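Local coordinates for protein hydrogenase maturation factor (Thermoanaerobacter tengcongensis, PDB 3VTH) that probably transfers the carbamoyl group of carbamoyl phosphate, in an ATP-dependent reaction, to the C-terminal cysteine of HypE during [NiFe]-hydrogenase maturation, at residues A[408-413]-A[427-432]. Numbering follows the deposited sequence.
With AP2 (phosphomethylphosphonic acid adenosyl ester), chain H.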
loop_
_atom_site.group_PDB
_atom_site.type_symbol
_atom_site.label_atom_id
_atom_site.label_comp_id
_atom_site.label_asym_id
_atom_site.label_seq_id
_atom_site.Cartn_x
_atom_site.Cartn_y
_atom_site.Cartn_z
ATOM N N PHE A 408 6.319 3.589 13.022
ATOM C CA PHE A 408 6.898 4.894 12.722
ATOM C C PHE A 408 7.043 5.069 11.196
ATOM O O PHE A 408 6.374 5.923 10.612
ATOM C CB PHE A 408 8.232 5.085 13.490
ATOM C CG PHE A 408 9.195 6.074 12.851
ATOM C CD1 PHE A 408 10.511 5.703 12.601
ATOM C CD2 PHE A 408 8.788 7.353 12.487
ATOM C CE1 PHE A 408 11.421 6.598 12.011
ATOM C CE2 PHE A 408 9.678 8.247 11.895
ATOM C CZ PHE A 408 11.004 7.871 11.660
ATOM N N TYR A 409 7.899 4.271 10.563
ATOM C CA TYR A 409 8.058 4.344 9.109
ATOM C C TYR A 409 6.802 3.877 8.404
ATOM O O TYR A 409 6.169 2.903 8.838
ATOM C CB TYR A 409 9.200 3.448 8.631
ATOM C CG TYR A 409 10.570 3.886 9.082
ATOM C CD1 TYR A 409 11.192 4.998 8.510
ATOM C CD2 TYR A 409 11.251 3.176 10.073
ATOM C CE1 TYR A 409 12.480 5.404 8.918
ATOM C CE2 TYR A 409 12.540 3.564 10.485
ATOM C CZ TYR A 409 13.140 4.675 9.903
ATOM O OH TYR A 409 14.398 5.054 10.316
ATOM N N LYS A 410 6.458 4.550 7.309
ATOM C CA LYS A 410 5.413 4.072 6.412
ATOM C C LYS A 410 4.128 3.757 7.186
ATOM O O LYS A 410 3.465 2.737 6.958
ATOM C CB LYS A 410 5.903 2.819 5.673
ATOM C CG LYS A 410 7.109 3.057 4.717
ATOM C CD LYS A 410 7.634 1.704 4.209
ATOM C CE LYS A 410 8.749 1.825 3.141
ATOM N NZ LYS A 410 9.959 2.619 3.591
ATOM N N ASN A 411 3.787 4.629 8.117
ATOM C CA ASN A 411 2.722 4.296 9.048
ATOM C C ASN A 411 1.370 4.001 8.384
ATOM O O ASN A 411 0.978 4.672 7.432
ATOM C CB ASN A 411 2.583 5.388 10.101
ATOM C CG ASN A 411 1.398 5.140 11.038
ATOM O OD1 ASN A 411 1.550 4.612 12.150
ATOM N ND2 ASN A 411 0.224 5.492 10.578
ATOM N N THR A 412 0.684 2.972 8.895
ATOM C CA THR A 412 -0.753 2.853 8.755
ATOM C C THR A 412 -1.278 2.531 10.158
ATOM O O THR A 412 -0.527 2.047 11.012
ATOM C CB THR A 412 -1.161 1.690 7.826
ATOM O OG1 THR A 412 -0.602 0.472 8.335
ATOM C CG2 THR A 412 -0.684 1.933 6.368
ATOM N N PHE A 413 -2.566 2.788 10.367
ATOM C CA PHE A 413 -3.279 2.306 11.538
ATOM C C PHE A 413 -4.339 1.318 11.064
ATOM O O PHE A 413 -4.627 1.250 9.873
ATOM C CB PHE A 413 -3.901 3.476 12.327
ATOM C CG PHE A 413 -4.883 4.302 11.532
ATOM C CD1 PHE A 413 -6.208 3.899 11.401
ATOM C CD2 PHE A 413 -4.478 5.493 10.925
ATOM C CE1 PHE A 413 -7.143 4.673 10.663
ATOM C CE2 PHE A 413 -5.396 6.279 10.190
ATOM C CZ PHE A 413 -6.723 5.871 10.062
ATOM N N ILE A 427 -0.111 6.417 5.441
ATOM C CA ILE A 427 -0.119 7.734 6.063
ATOM C C ILE A 427 1.251 8.404 5.855
ATOM O O ILE A 427 1.312 9.565 5.453
ATOM C CB ILE A 427 -0.462 7.652 7.585
ATOM C CG1 ILE A 427 -1.854 7.001 7.797
ATOM C CG2 ILE A 427 -0.319 9.020 8.283
ATOM C CD1 ILE A 427 -3.038 7.809 7.207
ATOM N N GLY A 428 2.325 7.667 6.116
ATOM C CA GLY A 428 3.695 8.172 5.883
ATOM C C GLY A 428 4.545 8.010 7.139
ATOM O O GLY A 428 4.071 7.508 8.148
ATOM N N ASP A 429 5.803 8.436 7.076
ATOM C CA ASP A 429 6.702 8.375 8.231
ATOM C C ASP A 429 6.191 9.340 9.302
ATOM O O ASP A 429 6.066 10.527 9.039
ATOM C CB ASP A 429 8.136 8.764 7.803
ATOM C CG ASP A 429 8.764 7.752 6.846
ATOM O OD1 ASP A 429 8.181 6.662 6.588
ATOM O OD2 ASP A 429 9.871 8.040 6.344
ATOM N N LEU A 430 5.873 8.838 10.497
ATOM C CA LEU A 430 5.365 9.707 11.561
ATOM C C LEU A 430 6.507 10.411 12.264
ATOM O O LEU A 430 6.829 10.093 13.397
ATOM C CB LEU A 430 4.539 8.929 12.582
ATOM C CG LEU A 430 3.178 8.445 12.125
ATOM C CD1 LEU A 430 2.303 8.155 13.347
ATOM C CD2 LEU A 430 2.514 9.508 11.240
ATOM N N ASP A 431 7.068 11.397 11.585
ATOM C CA ASP A 431 8.404 11.913 11.845
ATOM C C ASP A 431 8.335 13.383 12.235
ATOM O O ASP A 431 9.318 13.965 12.677
ATOM C CB ASP A 431 9.195 11.794 10.539
ATOM C CG ASP A 431 10.682 11.634 10.754
ATOM O OD1 ASP A 431 11.419 11.676 9.736
ATOM O OD2 ASP A 431 11.127 11.474 11.915
ATOM N N ASN A 432 7.169 13.987 12.052
ATOM C CA ASN A 432 7.009 15.416 12.280
ATOM C C ASN A 432 5.560 15.750 12.576
ATOM O O ASN A 432 4.667 14.905 12.410
ATOM C CB ASN A 432 7.498 16.205 11.057
ATOM C CG ASN A 432 6.845 15.730 9.763
ATOM O OD1 ASN A 432 7.365 14.854 9.080
ATOM N ND2 ASN A 432 5.693 16.287 9.444
HETATM P PB AP2 H . 11.945 -0.950 10.468
HETATM O O1B AP2 H . 13.291 -1.413 9.972
HETATM O O2B AP2 H . 11.079 -1.984 11.119
HETATM O O3B AP2 H . 12.038 0.360 11.211
HETATM C C3A AP2 H . 11.097 -0.509 8.928
HETATM P PA AP2 H . 10.718 -1.904 7.828
HETATM O O1A AP2 H . 9.817 -1.223 6.807
HETATM O O2A AP2 H . 10.255 -3.175 8.498
HETATM O "O5'" AP2 H . 12.138 -2.281 7.147
HETATM C "C5'" AP2 H . 12.697 -1.348 6.230
HETATM C "C4'" AP2 H . 14.139 -1.770 6.061
HETATM O "O4'" AP2 H . 14.201 -2.955 5.266
HETATM C "C3'" AP2 H . 14.961 -0.745 5.306
HETATM O "O3'" AP2 H . 15.349 0.331 6.166
HETATM C "C2'" AP2 H . 16.113 -1.615 4.845
HETATM O "O2'" AP2 H . 17.026 -1.710 5.945
HETATM C "C1'" AP2 H . 15.447 -2.968 4.558
HETATM N N9 AP2 H . 15.271 -3.066 3.080
HETATM C C8 AP2 H . 14.496 -2.289 2.283
HETATM N N7 AP2 H . 14.622 -2.630 0.972
HETATM C C5 AP2 H . 15.496 -3.653 0.911
HETATM C C6 AP2 H . 16.087 -4.492 -0.162
HETATM N N6 AP2 H . 15.752 -4.310 -1.465
HETATM N N1 AP2 H . 16.982 -5.448 0.211
HETATM C C2 AP2 H . 17.318 -5.665 1.502
HETATM N N3 AP2 H . 16.828 -4.930 2.523
HETATM C C4 AP2 H . 15.931 -3.930 2.291
HETATM O O HOH W 1 9.977 5.043 4.902
#
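Asp429 OD1 is gripped twice: it accepts a nearly straight bond from Lys410 N at 2.8 Å, the N-H meeting the oxygen almost head-on to its C-O bond, and a second from a water that itself accepts a hydrogen bond from Lys410 NZ. Lys410 NZ itself stays 5.3 Å from Asp429 OD1, so the water links the opposite charges. Asp429 CG stands anti to its carbonyl carbon (chi1 -66°), and the carboxylate lies at the rim of the Tyr409 ring, their planes 84° apart. An alanine in place of Asp429 would probably leave Lys410 N without its acceptor and the bridging water without one of its two anchors, letting the turn shift.

Three backbone bonds continue the seam: Leu430 N to Phe408 O at 3.0 Å, Asn411 N to Gly428 O at 2.9 Å, and Ile427 N to Asn411 O at 2.9 Å. Two residues, Ile427 and Gly428, thus stand across from the single Asn411, as in a classic beta bulge; at these backbone angles a CB on Gly428 would collide with Ile427 O. Leu430 CG rests 3.7 Å from Asn411 CB, and Tyr439 of helix 433-449 touches both side chains. At the other end, Phe408 turns its CE2 corner to Asp431 OD2 at 3.5 Å and places CE1 above one face of the Tyr409 ring, displaced toward its rim.

The opposite edge of that ring serves the nucleotide pocket: Tyr409 CD2 approaches AP2 O3B to 3.1 Å, close to iron ligand Asp734. The seam thus secures a type II turn, Phe408 to Asn411, beside the nucleotide and iron site of the Kae1-like domain, a member of the actin-ATPase clan.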